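Local coordinates for type IV secretion system protein VirB11 (Brucella suis, PDB 2GZA) that hydrolyses ATP as the hexameric VirB11 ATPase of the VirB type IV secretion system, at residues E154-K159 with D346-R351; D268-A273 with R315-L320; H69-G74 with I104-A109; S166-A171 with R338-V343. All blocks are in the same frame, centred on the assembly; numbering follows the deposited sequence.

Contact 1 of 4, residues E154-K159 with D346-R351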
loop_
_atom_site.group_PDB
_atom_site.type_symbol
_atom_site.label_atom_id
_atom_site.label_comp_id
_atom_site.label_asym_id
_atom_site.label_seq_id
_atom_site.Cartn_x
_atom_site.Cartn_y
_atom_site.Cartn_z
ATOM N N GLU C 154 33.544 27.957 2.915
ATOM C CA GLU C 154 33.486 29.413 3.057
ATOM C C GLU C 154 32.141 29.839 3.641
ATOM O O GLU C 154 32.089 30.628 4.583
ATOM C CB GLU C 154 33.737 30.117 1.728
ATOM C CG GLU C 154 33.590 31.626 1.827
ATOM C CD GLU C 154 33.698 32.320 0.495
ATOM O OE1 GLU C 154 34.060 31.663 -0.505
ATOM O OE2 GLU C 154 33.427 33.535 0.453
ATOM N N LEU C 155 31.060 29.309 3.076
ATOM C CA LEU C 155 29.716 29.554 3.585
ATOM C C LEU C 155 29.543 29.067 5.016
ATOM O O LEU C 155 28.970 29.766 5.855
ATOM C CB LEU C 155 28.679 28.891 2.687
ATOM C CG LEU C 155 28.235 29.712 1.491
ATOM C CD1 LEU C 155 27.418 28.866 0.539
ATOM C CD2 LEU C 155 27.463 30.935 1.958
ATOM N N LEU C 156 30.048 27.870 5.284
ATOM C CA LEU C 156 29.936 27.252 6.594
ATOM C C LEU C 156 30.689 28.041 7.658
ATOM O O LEU C 156 30.235 28.133 8.795
ATOM C CB LEU C 156 30.416 25.802 6.537
ATOM C CG LEU C 156 29.891 24.756 7.529
ATOM C CD1 LEU C 156 28.395 24.891 7.820
ATOM C CD2 LEU C 156 30.196 23.365 7.000
ATOM N N ALA C 157 31.827 28.619 7.281
ATOM C CA ALA C 157 32.596 29.475 8.189
ATOM C C ALA C 157 31.864 30.778 8.511
ATOM O O ALA C 157 31.842 31.203 9.668
ATOM C CB ALA C 157 33.990 29.760 7.622
ATOM N N LEU C 158 31.271 31.401 7.491
ATOM C CA LEU C 158 30.495 32.632 7.666
ATOM C C LEU C 158 29.312 32.432 8.606
ATOM O O LEU C 158 29.037 33.287 9.453
ATOM C CB LEU C 158 30.016 33.181 6.321
ATOM C CG LEU C 158 31.025 33.971 5.484
ATOM C CD1 LEU C 158 30.536 34.112 4.052
ATOM C CD2 LEU C 158 31.306 35.336 6.095
ATOM N N LYS C 159 28.633 31.298 8.463
ATOM C CA LYS C 159 27.545 30.923 9.367
ATOM C C LYS C 159 28.072 30.731 10.787
ATOM O O LYS C 159 27.473 31.224 11.745
ATOM C CB LYS C 159 26.838 29.650 8.895
ATOM C CG LYS C 159 25.506 29.382 9.600
ATOM C CD LYS C 159 24.796 28.147 9.047
ATOM C CE LYS C 159 24.815 26.974 10.023
ATOM N NZ LYS C 159 26.129 26.265 10.078
ATOM N N ASP C 346 23.235 22.887 5.887
ATOM C CA ASP C 346 23.901 21.633 6.228
ATOM C C ASP C 346 24.390 20.850 4.996
ATOM O O ASP C 346 23.818 19.813 4.659
ATOM C CB ASP C 346 22.972 20.782 7.105
ATOM C CG ASP C 346 23.694 19.659 7.828
ATOM O OD1 ASP C 346 24.946 19.604 7.814
ATOM O OD2 ASP C 346 22.992 18.819 8.423
ATOM N N PRO C 347 25.464 21.334 4.337
ATOM C CA PRO C 347 25.990 20.688 3.126
ATOM C C PRO C 347 26.551 19.300 3.423
ATOM O O PRO C 347 26.671 18.465 2.525
ATOM C CB PRO C 347 27.102 21.636 2.672
ATOM C CG PRO C 347 27.485 22.389 3.889
ATOM C CD PRO C 347 26.249 22.519 4.717
ATOM N N ASN C 348 26.872 19.078 4.692
ATOM C CA ASN C 348 27.335 17.797 5.190
ATOM C C ASN C 348 26.278 16.698 5.134
ATOM O O ASN C 348 26.618 15.528 5.018
ATOM C CB ASN C 348 27.855 17.944 6.628
ATOM C CG ASN C 348 29.329 18.336 6.683
ATOM O OD1 ASN C 348 30.201 17.574 6.274
ATOM N ND2 ASN C 348 29.606 19.519 7.210
ATOM N N THR C 349 25.001 17.056 5.228
ATOM C CA THR C 349 23.957 16.046 5.123
ATOM C C THR C 349 23.563 15.895 3.668
ATOM O O THR C 349 23.332 14.787 3.194
ATOM C CB THR C 349 22.747 16.342 6.072
ATOM O OG1 THR C 349 23.215 16.466 7.419
ATOM C CG2 THR C 349 21.713 15.217 6.037
ATOM N N LYS C 350 23.494 17.015 2.970
ATOM C CA LYS C 350 23.408 16.963 1.530
ATOM C C LYS C 350 24.481 15.965 1.058
ATOM O O LYS C 350 24.188 15.056 0.296
ATOM C CB LYS C 350 23.623 18.354 0.936
ATOM C CG LYS C 350 23.405 18.424 -0.544
ATOM C CD LYS C 350 23.449 19.846 -1.013
ATOM C CE LYS C 350 23.566 19.894 -2.511
ATOM N NZ LYS C 350 23.030 21.155 -3.036
ATOM N N ARG C 351 25.698 16.105 1.574
ATOM C CA ARG C 351 26.840 15.280 1.170
ATOM C C ARG C 351 26.629 13.809 1.482
ATOM O O ARG C 351 26.513 12.990 0.568
ATOM C CB ARG C 351 28.121 15.773 1.837
ATOM C CG ARG C 351 29.390 15.375 1.107
ATOM C CD ARG C 351 29.670 16.306 -0.059
ATOM N NE ARG C 351 30.127 15.562 -1.229
ATOM C CZ ARG C 351 29.393 15.328 -2.313
ATOM N NH1 ARG C 351 28.155 15.796 -2.408
ATOM N NH2 ARG C 351 29.912 14.628 -3.315
#
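Asp346 O is gripped by two backbone amides, Thr349 N at 3.1 Å and Lys350 N at 3.3 Å, and so ties down the start of the helix whose first turn, Pro347 and Asn348, meets Leu156. Asp346 is the N-cap of this helix. Its carboxylate closes back on the same helix: Thr349 OG1 donates to Asp346 OD2 over 2.6 Å, reaching it from above the carboxylate plane, 56° out of it. Across the contact no hydrogen bond forms, and one side chain of helix 153-160 does the touching. Leu156 holds CG anti to its backbone nitrogen (chi1 -154°), which carries the CD2 branch outward to the other helix. There Leu156 CD2 lies 3.9 Å from Asn348 ND2, the leucine and asparagine side chains crossing at about a right angle. The same methyl comes within 4.2 Å of Pro347 CG, an apolar touch on the pyrrolidine ring. The amide makes no hydrogen bond across the contact; Asn348 is exposed, whereas Pro347 is buried. Tyr345, at the end of strand 339-345, packs on Leu156 and Lys159 and extends the same patch, and Lys350 turns elsewhere to a salt bridge with Asp323. The arrangement is that of a helix N-terminus with aspartate as N-cap and proline as first residue, here packed against helix 153-160.

Contact 2 of 4, residues D268-A273 with R315-L320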
loop_
_atom_site.group_PDB
_atom_site.type_symbol
_atom_site.label_atom_id
_atom_site.label_comp_id
_atom_site.label_asym_id
_atom_site.label_seq_id
_atom_site.Cartn_x
_atom_site.Cartn_y
_atom_site.Cartn_z
ATOM N N ASP C 268 7.350 19.654 -8.540
ATOM C CA ASP C 268 7.916 20.182 -9.765
ATOM C C ASP C 268 9.135 21.036 -9.440
ATOM O O ASP C 268 10.120 20.985 -10.166
ATOM C CB ASP C 268 6.866 20.969 -10.527
ATOM C CG ASP C 268 5.649 20.138 -10.845
ATOM O OD1 ASP C 268 4.669 20.198 -10.066
ATOM O OD2 ASP C 268 5.681 19.409 -11.864
ATOM N N PHE C 269 9.076 21.792 -8.342
ATOM C CA PHE C 269 10.197 22.608 -7.889
ATOM C C PHE C 269 11.412 21.722 -7.662
ATOM O O PHE C 269 12.502 22.010 -8.159
ATOM C CB PHE C 269 9.841 23.355 -6.592
ATOM C CG PHE C 269 10.906 24.306 -6.128
ATOM C CD1 PHE C 269 10.970 25.596 -6.633
ATOM C CD2 PHE C 269 11.836 23.915 -5.177
ATOM C CE1 PHE C 269 11.949 26.487 -6.202
ATOM C CE2 PHE C 269 12.822 24.790 -4.745
ATOM C CZ PHE C 269 12.878 26.084 -5.261
ATOM N N ILE C 270 11.217 20.644 -6.911
ATOM C CA ILE C 270 12.263 19.664 -6.631
ATOM C C ILE C 270 12.855 19.132 -7.921
ATOM O O ILE C 270 14.068 18.987 -8.051
ATOM C CB ILE C 270 11.735 18.485 -5.772
ATOM C CG1 ILE C 270 11.575 18.909 -4.315
ATOM C CG2 ILE C 270 12.667 17.266 -5.842
ATOM C CD1 ILE C 270 10.847 17.879 -3.455
ATOM N N ASN C 271 12.002 18.855 -8.889
ATOM C CA ASN C 271 12.505 18.323 -10.148
ATOM C C ASN C 271 13.167 19.330 -11.038
ATOM O O ASN C 271 14.077 18.980 -11.794
ATOM C CB ASN C 271 11.438 17.584 -10.933
ATOM C CG ASN C 271 11.559 16.094 -10.776
ATOM O OD1 ASN C 271 12.626 15.513 -10.999
ATOM N ND2 ASN C 271 10.467 15.460 -10.366
ATOM N N VAL C 272 12.726 20.582 -10.962
ATOM C CA VAL C 272 13.387 21.637 -11.707
ATOM C C VAL C 272 14.802 21.816 -11.130
ATOM O O VAL C 272 15.788 21.869 -11.874
ATOM C CB VAL C 272 12.580 22.944 -11.646
ATOM C CG1 VAL C 272 13.426 24.124 -12.097
ATOM C CG2 VAL C 272 11.322 22.816 -12.501
ATOM N N ALA C 273 14.886 21.881 -9.805
ATOM C CA ALA C 273 16.154 22.098 -9.109
ATOM C C ALA C 273 17.113 20.923 -9.258
ATOM O O ALA C 273 18.321 21.110 -9.434
ATOM C CB ALA C 273 15.913 22.386 -7.638
ATOM N N ARG C 315 11.767 13.576 1.932
ATOM C CA ARG C 315 12.645 14.287 2.846
ATOM C C ARG C 315 14.094 14.295 2.382
ATOM O O ARG C 315 14.825 15.253 2.616
ATOM C CB ARG C 315 12.547 13.702 4.260
ATOM C CG ARG C 315 11.216 13.985 4.986
ATOM C CD ARG C 315 10.897 15.483 5.085
ATOM N NE ARG C 315 11.860 16.179 5.929
ATOM C CZ ARG C 315 11.677 16.452 7.218
ATOM N NH1 ARG C 315 10.545 16.114 7.830
ATOM N NH2 ARG C 315 12.629 17.074 7.894
ATOM N N ARG C 316 14.509 13.227 1.720
ATOM C CA ARG C 316 15.838 13.178 1.138
ATOM C C ARG C 316 15.962 14.103 -0.078
ATOM O O ARG C 316 16.981 14.770 -0.243
ATOM C CB ARG C 316 16.202 11.740 0.787
ATOM C CG ARG C 316 17.498 11.587 0.024
ATOM C CD ARG C 316 17.227 10.640 -1.110
ATOM N NE ARG C 316 18.414 10.158 -1.812
ATOM C CZ ARG C 316 19.324 9.338 -1.316
ATOM N NH1 ARG C 316 19.223 8.926 -0.087
ATOM N NH2 ARG C 316 20.350 8.948 -2.045
ATOM N N LEU C 317 14.928 14.148 -0.911
ATOM C CA LEU C 317 14.914 15.041 -2.067
ATOM C C LEU C 317 15.010 16.505 -1.659
ATOM O O LEU C 317 15.743 17.271 -2.270
ATOM C CB LEU C 317 13.682 14.792 -2.946
ATOM C CG LEU C 317 13.911 13.899 -4.169
ATOM C CD1 LEU C 317 15.118 14.361 -5.004
ATOM C CD2 LEU C 317 14.093 12.474 -3.766
ATOM N N LEU C 318 14.272 16.870 -0.613
ATOM C CA LEU C 318 14.320 18.216 -0.067
ATOM C C LEU C 318 15.728 18.615 0.381
ATOM O O LEU C 318 16.170 19.737 0.128
ATOM C CB LEU C 318 13.346 18.365 1.107
ATOM C CG LEU C 318 11.917 18.882 0.899
ATOM C CD1 LEU C 318 11.703 19.462 -0.492
ATOM C CD2 LEU C 318 10.899 17.812 1.180
ATOM N N TYR C 319 16.420 17.694 1.042
ATOM C CA TYR C 319 17.775 17.949 1.513
ATOM C C TYR C 319 18.816 18.017 0.402
ATOM O O TYR C 319 19.817 18.722 0.540
ATOM C CB TYR C 319 18.205 16.929 2.571
ATOM C CG TYR C 319 17.485 17.044 3.904
ATOM C CD1 TYR C 319 17.086 15.905 4.598
ATOM C CD2 TYR C 319 17.205 18.289 4.473
ATOM C CE1 TYR C 319 16.424 15.998 5.818
ATOM C CE2 TYR C 319 16.540 18.390 5.690
ATOM C CZ TYR C 319 16.157 17.240 6.356
ATOM O OH TYR C 319 15.505 17.333 7.567
ATOM N N LEU C 320 18.585 17.289 -0.687
ATOM C CA LEU C 320 19.480 17.313 -1.836
ATOM C C LEU C 320 19.332 18.587 -2.648
ATOM O O LEU C 320 20.271 19.021 -3.312
ATOM C CB LEU C 320 19.220 16.098 -2.718
ATOM C CG LEU C 320 19.733 14.763 -2.179
ATOM C CD1 LEU C 320 19.204 13.635 -3.017
ATOM C CD2 LEU C 320 21.256 14.720 -2.131
#
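Ile270 straddles two leucines of helix 311-321 because its torsions split its branches. CG1 sits beside the backbone nitrogen (chi1 -76°) and runs on extended to CD1 (chi2 171°), whereas CG2 stands anti to that nitrogen. The longer branch goes to Leu318: Ile270 CD1 is 3.5 Å from Leu318 CD1, and Ile270 CG1 lies 3.9 Å from the same methyl. The short branch rests on Leu317, with Ile270 CG2 placed 3.9 Å from Leu317 CD1 and equally near Leu317 CB. Each leucine crosses the isoleucine at about a right angle. Leu318 starts off away from helix 265-274, but its CD1 swings back to it. Within helix 311-321, one turn apart, Arg315 NH2 donates to Tyr319 OH over 2.9 Å, with the hydroxyl tilted 17° from the guanidinium plane. Arg315 also has a salt bridge to Glu294 of the same chain. In a neighbouring subunit, Leu298 packs on Leu317, Glu294 forms a salt bridge with Arg316, and Arg295 bonds Asn271. The helices themselves meet purely through buried aliphatic carbons with no hydrogen bond between them, so shape and the hydrophobic effect hold this join, while the polar bonds named here lie to the side of it.

Contact 3 of 4, residues H69-G74 with I104-A109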
loop_
_atom_site.group_PDB
_atom_site.type_symbol
_atom_site.label_atom_id
_atom_site.label_comp_id
_atom_site.label_asym_id
_atom_site.label_seq_id
_atom_site.Cartn_x
_atom_site.Cartn_y
_atom_site.Cartn_z
ATOM N N HIS C 69 3.102 42.357 -33.497
ATOM C CA HIS C 69 4.039 41.474 -34.192
ATOM C C HIS C 69 4.143 40.115 -33.506
ATOM O O HIS C 69 4.071 39.064 -34.149
ATOM C CB HIS C 69 5.433 42.108 -34.178
ATOM C CG HIS C 69 5.867 42.689 -35.488
ATOM N ND1 HIS C 69 5.328 43.844 -36.009
ATOM C CD2 HIS C 69 6.826 42.293 -36.362
ATOM C CE1 HIS C 69 5.919 44.121 -37.159
ATOM N NE2 HIS C 69 6.832 43.195 -37.397
ATOM N N LEU C 70 4.334 40.164 -32.188
ATOM C CA LEU C 70 4.552 38.974 -31.368
ATOM C C LEU C 70 3.278 38.150 -31.209
ATOM O O LEU C 70 3.339 36.920 -31.152
ATOM C CB LEU C 70 5.100 39.360 -29.992
ATOM C CG LEU C 70 6.282 40.330 -29.927
ATOM C CD1 LEU C 70 6.409 40.919 -28.528
ATOM C CD2 LEU C 70 7.592 39.679 -30.377
ATOM N N ILE C 71 2.136 38.839 -31.146
ATOM C CA ILE C 71 0.825 38.198 -31.123
ATOM C C ILE C 71 0.688 37.335 -32.374
ATOM O O ILE C 71 0.402 36.137 -32.297
ATOM C CB ILE C 71 -0.340 39.252 -31.040
ATOM C CG1 ILE C 71 -0.366 39.962 -29.677
ATOM C CG2 ILE C 71 -1.707 38.623 -31.348
ATOM C CD1 ILE C 71 -0.858 39.115 -28.503
ATOM N N SER C 72 0.922 37.970 -33.520
ATOM C CA SER C 72 0.874 37.329 -34.830
ATOM C C SER C 72 1.866 36.182 -34.950
ATOM O O SER C 72 1.563 35.156 -35.563
ATOM C CB SER C 72 1.192 38.350 -35.936
ATOM O OG SER C 72 0.311 39.452 -35.912
ATOM N N LEU C 73 3.055 36.380 -34.391
ATOM C CA LEU C 73 4.084 35.345 -34.362
ATOM C C LEU C 73 3.572 34.109 -33.643
ATOM O O LEU C 73 3.724 33.000 -34.147
ATOM C CB LEU C 73 5.369 35.865 -33.713
ATOM C CG LEU C 73 6.481 34.867 -33.374
ATOM C CD1 LEU C 73 6.966 34.103 -34.592
ATOM C CD2 LEU C 73 7.635 35.585 -32.729
ATOM N N GLY C 74 2.952 34.318 -32.481
ATOM C CA GLY C 74 2.373 33.234 -31.696
ATOM C C GLY C 74 1.369 32.415 -32.477
ATOM O O GLY C 74 1.500 31.196 -32.592
ATOM N N ILE C 104 6.566 30.039 -26.323
ATOM C CA ILE C 104 5.849 31.300 -26.293
ATOM C C ILE C 104 4.839 31.337 -25.154
ATOM O O ILE C 104 4.009 30.435 -25.000
ATOM C CB ILE C 104 5.161 31.626 -27.643
ATOM C CG1 ILE C 104 6.191 31.646 -28.780
ATOM C CG2 ILE C 104 4.426 32.971 -27.558
ATOM C CD1 ILE C 104 5.630 31.990 -30.143
ATOM N N VAL C 105 4.942 32.385 -24.344
ATOM C CA VAL C 105 3.965 32.668 -23.302
ATOM C C VAL C 105 3.308 34.011 -23.601
ATOM O O VAL C 105 3.996 34.999 -23.857
ATOM C CB VAL C 105 4.604 32.721 -21.900
ATOM C CG1 VAL C 105 3.524 32.665 -20.815
ATOM C CG2 VAL C 105 5.599 31.596 -21.723
ATOM N N ARG C 106 1.976 34.038 -23.581
ATOM C CA ARG C 106 1.235 35.278 -23.812
ATOM C C ARG C 106 0.454 35.775 -22.568
ATOM O O ARG C 106 0.227 35.002 -21.638
ATOM C CB ARG C 106 0.366 35.195 -25.079
ATOM C CG ARG C 106 -0.828 34.283 -24.998
ATOM C CD ARG C 106 -1.961 34.800 -25.863
ATOM N NE ARG C 106 -2.834 35.715 -25.122
ATOM C CZ ARG C 106 -3.698 36.558 -25.675
ATOM N NH1 ARG C 106 -3.824 36.628 -26.994
ATOM N NH2 ARG C 106 -4.438 37.341 -24.901
ATOM N N PRO C 107 0.080 37.075 -22.557
ATOM C CA PRO C 107 -0.448 37.997 -21.540
ATOM C C PRO C 107 -1.338 37.621 -20.340
ATOM O O PRO C 107 -1.318 38.369 -19.357
ATOM C CB PRO C 107 -1.135 39.054 -22.375
ATOM C CG PRO C 107 -0.200 39.214 -23.457
ATOM C CD PRO C 107 0.268 37.817 -23.812
ATOM N N PRO C 108 -2.179 36.574 -20.402
ATOM C CA PRO C 108 -2.605 36.301 -19.018
ATOM C C PRO C 108 -1.468 35.644 -18.222
ATOM O O PRO C 108 -1.227 36.017 -17.074
ATOM C CB PRO C 108 -3.812 35.376 -19.172
ATOM C CG PRO C 108 -3.654 34.759 -20.528
ATOM C CD PRO C 108 -2.836 35.706 -21.394
ATOM N N ALA C 109 -0.749 34.712 -18.845
ATOM C CA ALA C 109 0.297 33.969 -18.150
ATOM C C ALA C 109 1.633 34.714 -18.005
ATOM O O ALA C 109 2.482 34.305 -17.220
ATOM C CB ALA C 109 0.497 32.609 -18.793
#
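Ile71 is the first residue of the helical segment 69-74 to touch the far side, and it meets Arg106. Its CG1 lies beside the backbone nitrogen (chi1 -69°) and a second bend at chi2 brings CD1 round to 4.2 Å from Arg106 NH1, approaching the guanidinium obliquely. Arg106 lies just past the end of strand 101-105, and its chain, bent at chi2 and chi3, turns NH1 toward Ile71. Pro108 CD lies at the guanidinium edge, in its plane, and Asp87 packs against the arginine too. Two residues on, Leu73 adds a looser apolar touch, its CG 4.4 Å from Ile104 CD1; Leu73 also packs on Val117 and on His25 and Leu26 of helix 13-26. The closest CA pair is Gly74 and Ile104, with 6.7 Å between Gly74 CA and Ile104 CA. Lacking a side chain, the glycine presents its backbone directly, and Ile104 CD1 reaches to 3.8 Å from Gly74 CA. That methyl stands at the end of an extended arm (chi2 -179°), which carries it to the helix backbone at Gly74. Ile104 also packs on Thr77 and Val117, and its backbone bonds with Leu92 hold it in the sheet. No hydrogen bond joins helix and strand: this is one helix packed on a face of the six-stranded antiparallel sheet near the N-terminal end of the chain.

Contact 4 of 4, residues S166-A171 with R338-V343; sequences SFLRRA and RHISEV
Strand 339-345 kinks at a classic beta bulge, where Ser341 takes up helix-like backbone angles (-84°/-46°) and both it and Glu342 bond to His327 of the partner strand 324-331; helix 164-173 runs past at 9.2 Å from Leu168 CA to Val343 CA. The bulge lets Ile340 and Val343, three residues apart, both point to the helix. Phe167 CG is anti to its backbone nitrogen (chi1 176°), which sends the ring toward the strand; it and Val343 pass each other in opposite directions. The ring meets the methyl obliquely: Phe167 CE2 is nearest at 3.4 Å from Val343 CG1. Leu168 works one step along the helix, its CD1 4.3 Å from Ile340 CD1, and its other methyl, CD2, lies in the plane of the Phe167 ring at the edge. Tyr345 meets Phe167 edge-to-face, adding a second aromatic ring to the packing. Another subunit takes part as well: its Phe138 packs on Leu168 and Ile340, and the backbone of Ile340 hydrogen-bonds to that subunit. The side chain of Ile340 is about 9 Å from that of Gly182 in the predicted ATP-binding loop. Within the contact every touching residue is buried and apolar, so aromatic and aliphatic packing, not polar bonding, holds this helix against the face of the sheet formed by strands 324-331 and 339-345.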
loop_
_atom_site.group_PDB
_atom_site.type_symbol
_atom_site.label_atom_id
_atom_site.label_comp_id
_atom_site.label_asym_id
_atom_site.label_seq_id
_atom_site.Cartn_x
_atom_site.Cartn_y
_atom_site.Cartn_z
ATOM N N SER C 166 26.678 38.543 5.287
ATOM C CA SER C 166 27.651 38.045 4.308
ATOM C C SER C 166 27.283 36.653 3.818
ATOM O O SER C 166 27.433 36.346 2.636
ATOM C CB SER C 166 29.056 38.005 4.904
ATOM O OG SER C 166 29.618 39.295 5.011
ATOM N N PHE C 167 26.805 35.820 4.736
ATOM C CA PHE C 167 26.397 34.459 4.423
ATOM C C PHE C 167 25.316 34.440 3.350
ATOM O O PHE C 167 25.414 33.695 2.379
ATOM C CB PHE C 167 25.911 33.743 5.692
ATOM C CG PHE C 167 25.372 32.367 5.442
ATOM C CD1 PHE C 167 26.210 31.266 5.486
ATOM C CD2 PHE C 167 24.022 32.174 5.159
ATOM C CE1 PHE C 167 25.713 29.988 5.244
ATOM C CE2 PHE C 167 23.517 30.904 4.911
ATOM C CZ PHE C 167 24.359 29.808 4.958
ATOM N N LEU C 168 24.298 35.273 3.538
ATOM C CA LEU C 168 23.172 35.334 2.625
ATOM C C LEU C 168 23.574 35.891 1.271
ATOM O O LEU C 168 23.154 35.351 0.245
ATOM C CB LEU C 168 22.006 36.116 3.239
ATOM C CG LEU C 168 21.303 35.471 4.444
ATOM C CD1 LEU C 168 20.196 36.364 4.958
ATOM C CD2 LEU C 168 20.752 34.094 4.127
ATOM N N ARG C 169 24.394 36.945 1.272
ATOM C CA ARG C 169 24.939 37.505 0.033
ATOM C C ARG C 169 25.757 36.467 -0.737
ATOM O O ARG C 169 25.569 36.287 -1.945
ATOM C CB ARG C 169 25.799 38.742 0.295
ATOM C CG ARG C 169 26.523 39.240 -0.968
ATOM C CD ARG C 169 27.352 40.484 -0.738
ATOM N NE ARG C 169 26.517 41.674 -0.680
ATOM C CZ ARG C 169 26.342 42.425 0.404
ATOM N NH1 ARG C 169 26.961 42.132 1.545
ATOM N NH2 ARG C 169 25.551 43.485 0.339
ATOM N N ARG C 170 26.654 35.783 -0.036
ATOM C CA ARG C 170 27.478 34.755 -0.661
ATOM C C ARG C 170 26.651 33.593 -1.191
ATOM O O ARG C 170 26.902 33.113 -2.297
ATOM C CB ARG C 170 28.570 34.251 0.288
ATOM C CG ARG C 170 29.769 35.197 0.441
ATOM C CD ARG C 170 30.489 35.456 -0.886
ATOM N NE ARG C 170 31.334 34.338 -1.304
ATOM C CZ ARG C 170 31.653 34.046 -2.565
ATOM N NH1 ARG C 170 31.189 34.777 -3.571
ATOM N NH2 ARG C 170 32.431 33.007 -2.821
ATOM N N ALA C 171 25.660 33.160 -0.411
ATOM C CA ALA C 171 24.778 32.061 -0.807
ATOM C C ALA C 171 24.086 32.326 -2.140
ATOM O O ALA C 171 24.002 31.428 -2.973
ATOM C CB ALA C 171 23.760 31.763 0.284
ATOM N N ARG C 338 11.245 42.885 13.741
ATOM C CA ARG C 338 11.512 42.061 12.552
ATOM C C ARG C 338 12.943 41.522 12.546
ATOM O O ARG C 338 13.899 42.287 12.373
ATOM C CB ARG C 338 11.231 42.856 11.269
ATOM N N HIS C 339 13.083 40.210 12.747
ATOM C CA HIS C 339 14.402 39.582 12.820
ATOM C C HIS C 339 14.431 38.160 12.258
ATOM O O HIS C 339 13.390 37.562 12.003
ATOM C CB HIS C 339 14.905 39.600 14.261
ATOM C CG HIS C 339 14.189 38.642 15.154
ATOM N ND1 HIS C 339 12.958 38.919 15.708
ATOM C CD2 HIS C 339 14.522 37.404 15.576
ATOM C CE1 HIS C 339 12.567 37.894 16.443
ATOM N NE2 HIS C 339 13.499 36.960 16.378
ATOM N N ILE C 340 15.638 37.633 12.070
ATOM C CA ILE C 340 15.831 36.254 11.656
ATOM C C ILE C 340 16.111 35.391 12.878
ATOM O O ILE C 340 16.961 35.721 13.698
ATOM C CB ILE C 340 16.964 36.132 10.625
ATOM C CG1 ILE C 340 16.660 37.011 9.409
ATOM C CG2 ILE C 340 17.177 34.669 10.223
ATOM C CD1 ILE C 340 17.777 37.083 8.395
ATOM N N SER C 341 15.373 34.291 12.984
ATOM C CA SER C 341 15.473 33.361 14.106
ATOM C C SER C 341 16.594 32.354 13.910
ATOM O O SER C 341 17.366 32.090 14.828
ATOM C CB SER C 341 14.158 32.594 14.267
ATOM O OG SER C 341 13.066 33.464 14.485
ATOM N N GLU C 342 16.663 31.793 12.706
ATOM C CA GLU C 342 17.558 30.691 12.402
ATOM C C GLU C 342 17.917 30.736 10.927
ATOM O O GLU C 342 17.102 31.123 10.096
ATOM C CB GLU C 342 16.864 29.362 12.733
ATOM C CG GLU C 342 17.731 28.102 12.566
ATOM C CD GLU C 342 16.946 26.795 12.723
ATOM O OE1 GLU C 342 17.522 25.724 12.408
ATOM O OE2 GLU C 342 15.763 26.825 13.152
ATOM N N VAL C 343 19.147 30.352 10.618
ATOM C CA VAL C 343 19.561 30.086 9.253
ATOM C C VAL C 343 20.016 28.639 9.227
ATOM O O VAL C 343 20.930 28.252 9.954
ATOM C CB VAL C 343 20.699 31.009 8.792
ATOM C CG1 VAL C 343 21.204 30.585 7.427
ATOM C CG2 VAL C 343 20.235 32.454 8.767
#

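Contacts 1 and 4 hold neighbouring elements: helices 153-160 and 164-173 follow each other in the chain, as do strand 339-345 and helix 347-355, and a Glu154-Arg170 salt bridge joins the two contacts. Contact 1 is partly exposed, with an asparagine amide in its packing, whereas contact 4 is buried and apolar. Contact 2 is also buried and apolar, but joins two helices; it touches contact 1 through Lys350. Contact 3 stands apart, across the chain's centre, its nearest atoms about 14 Å from those of contact 2, and mixes apolar packing with an arginine. Neighbouring subunits reach contacts 2 and 4 but not contacts 1 and 3.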